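PUA domain-containing protein (Thermoplasma acidophilum DSM 1728, PDB 1Q7H) is of uncharacterised function, but it carries a PUA domain and probably binds RNA, perhaps playing a part in translation initiation. Local coordinates at residues R14-M19 with V50-L56; I101-I107 with G120-A126. All coordinates share one frame. Residues are numbered along the deposited sequence.

Contact 1: R14-M19 with V50-L56. Unlike the reference sequence in segment 14-19: Gln18 (reference Ala).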
ATOM      1  N   ARG A  14      -1.285 -16.336   8.377  1.00 22.83           N
ATOM      2  CA  ARG A  14      -0.069 -15.954   7.672  1.00 21.54           C
ATOM      3  C   ARG A  14      -0.209 -14.553   7.082  1.00 22.31           C
ATOM      4  O   ARG A  14       0.723 -13.748   7.126  1.00 22.92           O
ATOM      5  CB  ARG A  14       0.240 -16.944   6.547  1.00 21.61           C
ATOM      6  CG  ARG A  14       1.486 -16.576   5.753  1.00 27.61           C
ATOM      7  CD  ARG A  14       1.798 -17.599   4.683  1.00 31.68           C
ATOM      8  NE  ARG A  14       0.851 -17.557   3.575  1.00 30.03           N
ATOM      9  CZ  ARG A  14       1.001 -16.800   2.496  1.00 33.23           C
ATOM     10  NH1 ARG A  14       2.067 -16.016   2.377  1.00 33.48           N
ATOM     11  NH2 ARG A  14       0.089 -16.836   1.533  1.00 32.59           N
ATOM     12  N   ILE A  15      -1.375 -14.269   6.519  1.00 21.02           N
ATOM     13  CA  ILE A  15      -1.618 -12.968   5.926  1.00 20.83           C
ATOM     14  C   ILE A  15      -1.723 -11.899   7.011  1.00 23.30           C
ATOM     15  O   ILE A  15      -1.236 -10.787   6.826  1.00 21.51           O
ATOM     16  CB  ILE A  15      -2.904 -12.982   5.077  1.00 21.69           C
ATOM     17  CG1 ILE A  15      -2.828 -14.115   4.049  1.00 21.11           C
ATOM     18  CG2 ILE A  15      -3.075 -11.663   4.368  1.00 15.33           C
ATOM     19  CD1 ILE A  15      -1.638 -14.023   3.127  1.00 23.43           C
ATOM     20  N   TRP A  16      -2.337 -12.232   8.145  1.00 20.82           N
ATOM     21  CA  TRP A  16      -2.457 -11.261   9.232  1.00 22.88           C
ATOM     22  C   TRP A  16      -1.070 -10.854   9.707  1.00 23.94           C
ATOM     23  O   TRP A  16      -0.797  -9.670   9.940  1.00 21.45           O
ATOM     24  CB  TRP A  16      -3.209 -11.837  10.437  1.00 17.91           C
ATOM     25  CG  TRP A  16      -4.574 -12.382  10.145  1.00 19.44           C
ATOM     26  CD1 TRP A  16      -5.387 -12.061   9.094  1.00 15.10           C
ATOM     27  CD2 TRP A  16      -5.297 -13.332  10.937  1.00 18.80           C
ATOM     28  NE1 TRP A  16      -6.572 -12.758   9.182  1.00 19.43           N
ATOM     29  CE2 TRP A  16      -6.541 -13.545  10.302  1.00 15.51           C
ATOM     30  CE3 TRP A  16      -5.009 -14.029  12.118  1.00 23.18           C
ATOM     31  CZ2 TRP A  16      -7.496 -14.424  10.811  1.00 19.23           C
ATOM     32  CZ3 TRP A  16      -5.959 -14.905  12.625  1.00 20.57           C
ATOM     33  CH2 TRP A  16      -7.187 -15.094  11.971  1.00 18.97           C
ATOM     34  N   GLU A  17      -0.203 -11.848   9.859  1.00 20.70           N
ATOM     35  CA  GLU A  17       1.153 -11.614  10.320  1.00 20.79           C
ATOM     36  C   GLU A  17       1.952 -10.793   9.321  1.00 14.25           C
ATOM     37  O   GLU A  17       2.742  -9.948   9.710  1.00 21.26           O
ATOM     38  CB  GLU A  17       1.858 -12.943  10.594  1.00 24.37           C
ATOM     39  CG  GLU A  17       1.148 -13.822  11.602  1.00 39.86           C
ATOM     40  CD  GLU A  17       1.846 -15.163  11.799  1.00 51.52           C
ATOM     41  OE1 GLU A  17       2.342 -15.731  10.798  1.00 52.64           O
ATOM     42  OE2 GLU A  17       1.886 -15.655  12.949  1.00 50.66           O
ATOM     43  N   GLN A  18       1.757 -11.039   8.033  1.00 19.95           N
ATOM     44  CA  GLN A  18       2.468 -10.264   7.020  1.00 18.97           C
ATOM     45  C   GLN A  18       2.070  -8.788   7.100  1.00 21.39           C
ATOM     46  O   GLN A  18       2.918  -7.903   7.027  1.00 23.71           O
ATOM     47  CB  GLN A  18       2.156 -10.793   5.623  1.00 25.63           C
ATOM     48  CG  GLN A  18       2.903 -12.068   5.292  1.00 37.56           C
ATOM     49  CD  GLN A  18       4.384 -11.830   5.074  1.00 40.69           C
ATOM     50  OE1 GLN A  18       5.180 -12.764   5.113  1.00 51.31           O
ATOM     51  NE2 GLN A  18       4.759 -10.579   4.826  1.00 36.31           N
HETATM   52  N   MSE A  19       0.774  -8.531   7.242  1.00 18.37           N
HETATM   53  CA  MSE A  19       0.276  -7.168   7.330  1.00 17.92           C
HETATM   54  C   MSE A  19       0.649  -6.502   8.656  1.00 19.95           C
HETATM   55  O   MSE A  19       0.842  -5.286   8.712  1.00 22.83           O
HETATM   56  CB  MSE A  19      -1.237  -7.160   7.136  1.00 15.41           C
HETATM   57  CG  MSE A  19      -1.670  -7.531   5.726  1.00 16.19           C
HETATM   58 SE   MSE A  19      -0.934  -6.342   4.356  1.00 27.40          SE
HETATM   59  CE  MSE A  19       0.622  -7.382   3.837  1.00 22.09           C
ATOM     60  N   VAL A  50      -5.691  -7.547   0.303  1.00 13.85           N
ATOM     61  CA  VAL A  50      -4.265  -7.813   0.154  1.00 15.07           C
ATOM     62  C   VAL A  50      -4.012  -8.472  -1.194  1.00 18.51           C
ATOM     63  O   VAL A  50      -4.682  -9.437  -1.551  1.00 21.78           O
ATOM     64  CB  VAL A  50      -3.737  -8.746   1.264  1.00 16.59           C
ATOM     65  CG1 VAL A  50      -2.243  -8.927   1.116  1.00 17.74           C
ATOM     66  CG2 VAL A  50      -4.066  -8.180   2.636  1.00 12.92           C
ATOM     67  N   PHE A  51      -3.052  -7.944  -1.944  1.00 14.81           N
ATOM     68  CA  PHE A  51      -2.716  -8.506  -3.243  1.00 19.15           C
ATOM     69  C   PHE A  51      -1.393  -9.253  -3.152  1.00 19.67           C
ATOM     70  O   PHE A  51      -0.462  -8.821  -2.465  1.00 21.54           O
ATOM     71  CB  PHE A  51      -2.570  -7.402  -4.301  1.00 18.16           C
ATOM     72  CG  PHE A  51      -3.823  -6.621  -4.549  1.00 17.17           C
ATOM     73  CD1 PHE A  51      -4.921  -7.217  -5.157  1.00 19.09           C
ATOM     74  CD2 PHE A  51      -3.904  -5.281  -4.181  1.00 18.51           C
ATOM     75  CE1 PHE A  51      -6.095  -6.488  -5.400  1.00 21.85           C
ATOM     76  CE2 PHE A  51      -5.069  -4.546  -4.420  1.00 23.22           C
ATOM     77  CZ  PHE A  51      -6.167  -5.153  -5.030  1.00 21.07           C
ATOM     78  N   GLN A  52      -1.324 -10.380  -3.841  1.00 22.06           N
ATOM     79  CA  GLN A  52      -0.109 -11.172  -3.902  1.00 28.94           C
ATOM     80  C   GLN A  52       0.362 -10.967  -5.338  1.00 31.57           C
ATOM     81  O   GLN A  52      -0.113 -11.625  -6.254  1.00 35.91           O
ATOM     82  CB  GLN A  52      -0.422 -12.645  -3.652  1.00 28.35           C
ATOM     83  CG  GLN A  52       0.765 -13.596  -3.785  1.00 36.16           C
ATOM     84  CD  GLN A  52       1.861 -13.350  -2.758  1.00 38.54           C
ATOM     85  OE1 GLN A  52       2.736 -12.508  -2.954  1.00 44.75           O
ATOM     86  NE2 GLN A  52       1.813 -14.088  -1.652  1.00 41.12           N
ATOM     87  N   ALA A  53       1.259 -10.011  -5.534  1.00 37.04           N
ATOM     88  CA  ALA A  53       1.790  -9.714  -6.860  1.00 41.21           C
ATOM     89  C   ALA A  53       3.277  -9.475  -6.666  1.00 43.92           C
ATOM     90  O   ALA A  53       3.751  -8.339  -6.726  1.00 47.88           O
ATOM     91  CB  ALA A  53       1.119  -8.470  -7.423  1.00 39.48           C
ATOM     92  N   GLY A  54       4.008 -10.559  -6.434  1.00 45.12           N
ATOM     93  CA  GLY A  54       5.431 -10.450  -6.175  1.00 45.16           C
ATOM     94  C   GLY A  54       5.500 -10.467  -4.665  1.00 46.74           C
ATOM     95  O   GLY A  54       5.758 -11.505  -4.051  1.00 50.80           O
ATOM     96  N   ASP A  55       5.250  -9.311  -4.061  1.00 44.26           N
ATOM     97  CA  ASP A  55       5.230  -9.205  -2.610  1.00 41.67           C
ATOM     98  C   ASP A  55       3.760  -9.093  -2.226  1.00 34.73           C
ATOM     99  O   ASP A  55       2.903  -8.921  -3.095  1.00 30.56           O
ATOM    100  CB  ASP A  55       5.954  -7.940  -2.135  1.00 52.67           C
ATOM    101  CG  ASP A  55       7.423  -7.927  -2.501  1.00 60.62           C
ATOM    102  OD1 ASP A  55       8.131  -8.899  -2.161  1.00 66.61           O
ATOM    103  OD2 ASP A  55       7.869  -6.935  -3.121  1.00 63.26           O
ATOM    104  N   LEU A  56       3.465  -9.210  -0.938  1.00 24.31           N
ATOM    105  CA  LEU A  56       2.098  -9.055  -0.480  1.00 24.44           C
ATOM    106  C   LEU A  56       1.907  -7.553  -0.313  1.00 24.44           C
ATOM    107  O   LEU A  56       2.615  -6.904   0.453  1.00 24.19           O
ATOM    108  CB  LEU A  56       1.873  -9.770   0.845  1.00 21.74           C
ATOM    109  CG  LEU A  56       1.703 -11.281   0.753  1.00 27.94           C
ATOM    110  CD1 LEU A  56       1.670 -11.860   2.143  1.00 28.91           C
ATOM    111  CD2 LEU A  56       0.420 -11.609   0.002  1.00 24.76           C
TER
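A helix laid across one face of an antiparallel β-sheet is a common way to close an α+β core, and the N-terminal pre-PUA region of this protein is a compact example. The local axes of helix 14-19 and strand 50-52 pass 11.0 Å apart at 101°, so the helix crosses the strand almost at right angles, and side chains on its sheet-facing flank make the contact with it and with the strand beyond its turn. The turn is tight: Ala53 N bonds to Asp55 O (3.1 Å), and Gly54 adopts backbone angles at which a CB would strike the preceding carbonyl. Past this turn the chain brings Leu56 beside the helix. Leu56 is the main bump, entering a hollow bordered by Arg14, Ile15, Gln18 and Met19, residues from two successive helical turns. Its CD1 lies 3.4 Å from Gln18 CG and 4.1 Å from Ile15 CD1, while Arg14 NH1 stands 4.2 Å from that CD1 at the exposed border. Val50 makes the second bump: its CG2 fits the notch between Ile15 and Met19, 4.0 Å from Ile15 CG2 and 4.0 Å from Met19 CG. No hydrogen bond crosses; the two segments meet by van der Waals packing, largely of apolar side chains. Tyr42 of the neighbouring strand and Leu62 of helix 60-65 extend the apolar layer, whereas Phe51 packs edge-to-face with His142. The selenomethionine at Met19 finishes the hollow by curling over the backbone of the last strand, its CE 4.0 Å from both Leu56 CB and Leu56 O.

Contact 2: I101-I107 with G120-A126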
ATOM      1  N   ILE A 101      12.282   5.350   6.951  1.00 18.37           N
ATOM      2  CA  ILE A 101      12.182   4.809   5.599  1.00 17.17           C
ATOM      3  C   ILE A 101      13.524   4.791   4.866  1.00 18.46           C
ATOM      4  O   ILE A 101      14.270   5.772   4.854  1.00 16.22           O
ATOM      5  CB  ILE A 101      11.133   5.597   4.747  1.00 14.80           C
ATOM      6  CG1 ILE A 101       9.714   5.252   5.206  1.00 11.49           C
ATOM      7  CG2 ILE A 101      11.263   5.240   3.283  1.00 12.01           C
ATOM      8  CD1 ILE A 101       8.652   6.248   4.731  1.00  5.99           C
ATOM      9  N   ARG A 102      13.823   3.649   4.259  1.00 19.15           N
ATOM     10  CA  ARG A 102      15.057   3.462   3.520  1.00 18.11           C
ATOM     11  C   ARG A 102      14.726   2.961   2.122  1.00 21.10           C
ATOM     12  O   ARG A 102      13.671   2.357   1.891  1.00 19.71           O
ATOM     13  CB  ARG A 102      15.949   2.430   4.226  1.00 20.54           C
ATOM     14  CG  ARG A 102      16.414   2.844   5.608  1.00 23.55           C
ATOM     15  CD  ARG A 102      17.356   4.033   5.537  1.00 26.57           C
ATOM     16  NE  ARG A 102      17.729   4.517   6.862  1.00 35.46           N
ATOM     17  CZ  ARG A 102      17.053   5.432   7.554  1.00 34.70           C
ATOM     18  NH1 ARG A 102      15.957   5.981   7.050  1.00 23.16           N
ATOM     19  NH2 ARG A 102      17.478   5.798   8.759  1.00 37.69           N
ATOM     20  N   LYS A 103      15.637   3.208   1.193  1.00 19.93           N
ATOM     21  CA  LYS A 103      15.459   2.769  -0.183  1.00 23.34           C
ATOM     22  C   LYS A 103      15.102   1.290  -0.171  1.00 23.51           C
ATOM     23  O   LYS A 103      15.763   0.491   0.488  1.00 22.39           O
ATOM     24  CB  LYS A 103      16.752   3.000  -0.972  1.00 22.18           C
ATOM     25  CG  LYS A 103      16.628   2.678  -2.443  1.00 31.23           C
ATOM     26  CD  LYS A 103      17.751   3.295  -3.255  1.00 34.18           C
ATOM     27  CE  LYS A 103      17.506   3.111  -4.745  1.00 32.51           C
ATOM     28  NZ  LYS A 103      18.477   3.892  -5.557  1.00 43.64           N
ATOM     29  N   GLY A 104      14.040   0.923  -0.882  1.00 28.08           N
ATOM     30  CA  GLY A 104      13.646  -0.474  -0.914  1.00 23.84           C
ATOM     31  C   GLY A 104      12.442  -0.838  -0.059  1.00 22.04           C
ATOM     32  O   GLY A 104      11.817  -1.866  -0.295  1.00 21.04           O
ATOM     33  N   ASP A 105      12.123  -0.014   0.937  1.00 17.19           N
ATOM     34  CA  ASP A 105      10.967  -0.265   1.796  1.00 17.94           C
ATOM     35  C   ASP A 105       9.657  -0.015   1.044  1.00 20.05           C
ATOM     36  O   ASP A 105       9.592   0.796   0.117  1.00 19.91           O
ATOM     37  CB  ASP A 105      10.952   0.677   3.010  1.00 19.20           C
ATOM     38  CG  ASP A 105      12.106   0.454   3.960  1.00 23.16           C
ATOM     39  OD1 ASP A 105      12.738  -0.616   3.892  1.00 25.56           O
ATOM     40  OD2 ASP A 105      12.369   1.354   4.788  1.00 23.58           O
HETATM   41  N   MSE A 106       8.610  -0.710   1.453  1.00 15.42           N
HETATM   42  CA  MSE A 106       7.298  -0.488   0.866  1.00 16.98           C
HETATM   43  C   MSE A 106       6.780   0.731   1.638  1.00 18.35           C
HETATM   44  O   MSE A 106       6.945   0.805   2.858  1.00 17.37           O
HETATM   45  CB  MSE A 106       6.386  -1.688   1.128  1.00 11.52           C
HETATM   46  CG  MSE A 106       5.049  -1.614   0.421  1.00 13.18           C
HETATM   47 SE   MSE A 106       4.002  -3.238   0.714  1.00 28.67          SE
HETATM   48  CE  MSE A 106       4.978  -4.449  -0.429  1.00 30.67           C
ATOM     49  N   ILE A 107       6.185   1.694   0.939  1.00 17.34           N
ATOM     50  CA  ILE A 107       5.648   2.870   1.610  1.00 12.84           C
ATOM     51  C   ILE A 107       4.165   3.018   1.324  1.00 14.44           C
ATOM     52  O   ILE A 107       3.654   2.542   0.308  1.00 15.22           O
ATOM     53  CB  ILE A 107       6.376   4.171   1.192  1.00 14.58           C
ATOM     54  CG1 ILE A 107       6.192   4.428  -0.305  1.00 11.79           C
ATOM     55  CG2 ILE A 107       7.845   4.069   1.563  1.00  6.69           C
ATOM     56  CD1 ILE A 107       6.550   5.827  -0.733  1.00 15.85           C
ATOM     57  N   GLY A 120       3.685   2.350  -2.409  1.00 12.41           N
ATOM     58  CA  GLY A 120       4.864   2.570  -3.216  1.00 10.86           C
ATOM     59  C   GLY A 120       6.065   1.809  -2.699  1.00 19.27           C
ATOM     60  O   GLY A 120       6.005   1.112  -1.687  1.00 12.60           O
HETATM   61  N   MSE A 121       7.164   1.944  -3.422  1.00 15.69           N
HETATM   62  CA  MSE A 121       8.410   1.304  -3.064  1.00 18.35           C
HETATM   63  C   MSE A 121       9.387   2.479  -3.053  1.00 19.81           C
HETATM   64  O   MSE A 121       9.560   3.162  -4.065  1.00 18.94           O
HETATM   65  CB  MSE A 121       8.785   0.285  -4.137  1.00 21.60           C
HETATM   66  CG  MSE A 121       9.345  -1.008  -3.594  1.00 42.49           C
HETATM   67 SE   MSE A 121       8.077  -2.035  -2.518  1.00 44.36          SE
HETATM   68  CE  MSE A 121       9.355  -3.167  -1.613  1.00 42.10           C
ATOM     69  N   ALA A 122       9.992   2.737  -1.903  1.00 15.69           N
ATOM     70  CA  ALA A 122      10.920   3.850  -1.768  1.00 14.81           C
ATOM     71  C   ALA A 122      12.130   3.749  -2.688  1.00 16.59           C
ATOM     72  O   ALA A 122      12.725   2.684  -2.840  1.00 15.96           O
ATOM     73  CB  ALA A 122      11.381   3.962  -0.315  1.00 11.34           C
ATOM     74  N   GLU A 123      12.501   4.876  -3.281  1.00 22.07           N
ATOM     75  CA  GLU A 123      13.656   4.947  -4.167  1.00 25.21           C
ATOM     76  C   GLU A 123      14.771   5.771  -3.510  1.00 24.65           C
ATOM     77  O   GLU A 123      15.861   5.891  -4.062  1.00 21.75           O
ATOM     78  CB  GLU A 123      13.253   5.612  -5.482  1.00 28.04           C
ATOM     79  CG  GLU A 123      12.215   4.848  -6.270  1.00 41.52           C
ATOM     80  CD  GLU A 123      12.821   3.746  -7.098  1.00 38.45           C
ATOM     81  OE1 GLU A 123      12.064   3.011  -7.760  1.00 47.73           O
ATOM     82  OE2 GLU A 123      14.059   3.620  -7.088  1.00 54.14           O
HETATM   83  N   MSE A 124      14.483   6.335  -2.338  1.00 22.53           N
HETATM   84  CA  MSE A 124      15.433   7.164  -1.592  1.00 21.98           C
HETATM   85  C   MSE A 124      15.230   6.984  -0.086  1.00 24.58           C
HETATM   86  O   MSE A 124      14.147   6.585   0.352  1.00 24.22           O
HETATM   87  CB  MSE A 124      15.219   8.654  -1.916  1.00 24.10           C
HETATM   88  CG  MSE A 124      15.496   9.074  -3.353  1.00 19.83           C
HETATM   89 SE   MSE A 124      14.945  10.916  -3.726  1.00 32.92          SE
HETATM   90  CE  MSE A 124      16.304  11.850  -2.703  1.00 22.24           C
ATOM     91  N   ASP A 125      16.265   7.290   0.700  1.00 21.39           N
ATOM     92  CA  ASP A 125      16.168   7.212   2.155  1.00 22.28           C
ATOM     93  C   ASP A 125      15.462   8.485   2.647  1.00 20.09           C
ATOM     94  O   ASP A 125      15.595   9.547   2.039  1.00 16.05           O
ATOM     95  CB  ASP A 125      17.552   7.138   2.812  1.00 21.16           C
ATOM     96  CG  ASP A 125      18.346   5.907   2.400  1.00 30.37           C
ATOM     97  OD1 ASP A 125      17.751   4.827   2.164  1.00 22.65           O
ATOM     98  OD2 ASP A 125      19.586   6.024   2.331  1.00 30.43           O
ATOM     99  N   ALA A 126      14.726   8.384   3.752  1.00 14.27           N
ATOM    100  CA  ALA A 126      14.013   9.537   4.280  1.00 15.53           C
ATOM    101  C   ALA A 126      14.934  10.735   4.544  1.00 16.47           C
ATOM    102  O   ALA A 126      14.536  11.883   4.359  1.00 15.93           O
ATOM    103  CB  ALA A 126      13.281   9.156   5.552  1.00 15.37           C
TER
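Ala122 presses its CB into a small pocket, 3.8 Å from Ile101 CG2, 4.0 Å from Ile107 CG2 and 3.6 Å from Arg102 O. Its backbone spans an irregularity in the pairing: Gly104 N donates to Ala122 O (2.9 Å), and Ala122 N donates to Asp105 O (2.8 Å), so two residues face one. With Gly104 at positive phi and a type II turn running from Arg102 to Asp105, this is a G1 β-bulge. Within 101-107, Asp105 OD2 takes Arg102 N at 2.8 Å, bracing that turn. It leads into the hairpin of strands 106-111 and 116-122, part of the mixed sheet of the PUA domain, a fold generally associated with RNA binding. There Met106 faces Met121 as a non-hydrogen-bonded pair, with Met106 CB 4.0 Å from Met121 SE. Ile107 and Gly120 follow as a hydrogen-bonded pair, each N to the other's O at 2.7 Å; a CB on Gly120 would sit tight against Ile107 CG1. Beyond the bulge the segments remain joined. Asp125, at the N-cap position of helix 126-132, makes no capping bond; its OD1 instead accepts Lys103 N at 2.8 Å, and Ile101 O receives Ala126 N at 2.9 Å.

How the contacts relate
From the N terminus, strand 5-6 leads into helix 9-20, which is followed by the sheet strands 32-35, 40-44 and 47-52, and contact 1 closes a loop of 30 residues when 50-56 returns to the helix. The chain then passes through helix 60-65 and enters the PUA domain with strand 72-75. Contact 2 closes a much shorter loop, just 12 residues, around the hairpin 106-111/116-122. The two loops lie in series, neither nested nor crossed, with centres about 18 Å apart. Yet they meet where the domains abut: Met106 CE packs 3.5 Å from Leu56 O and 4.0 Å from Asp55 CB, tying the PUA hairpin to the pre-PUA turn.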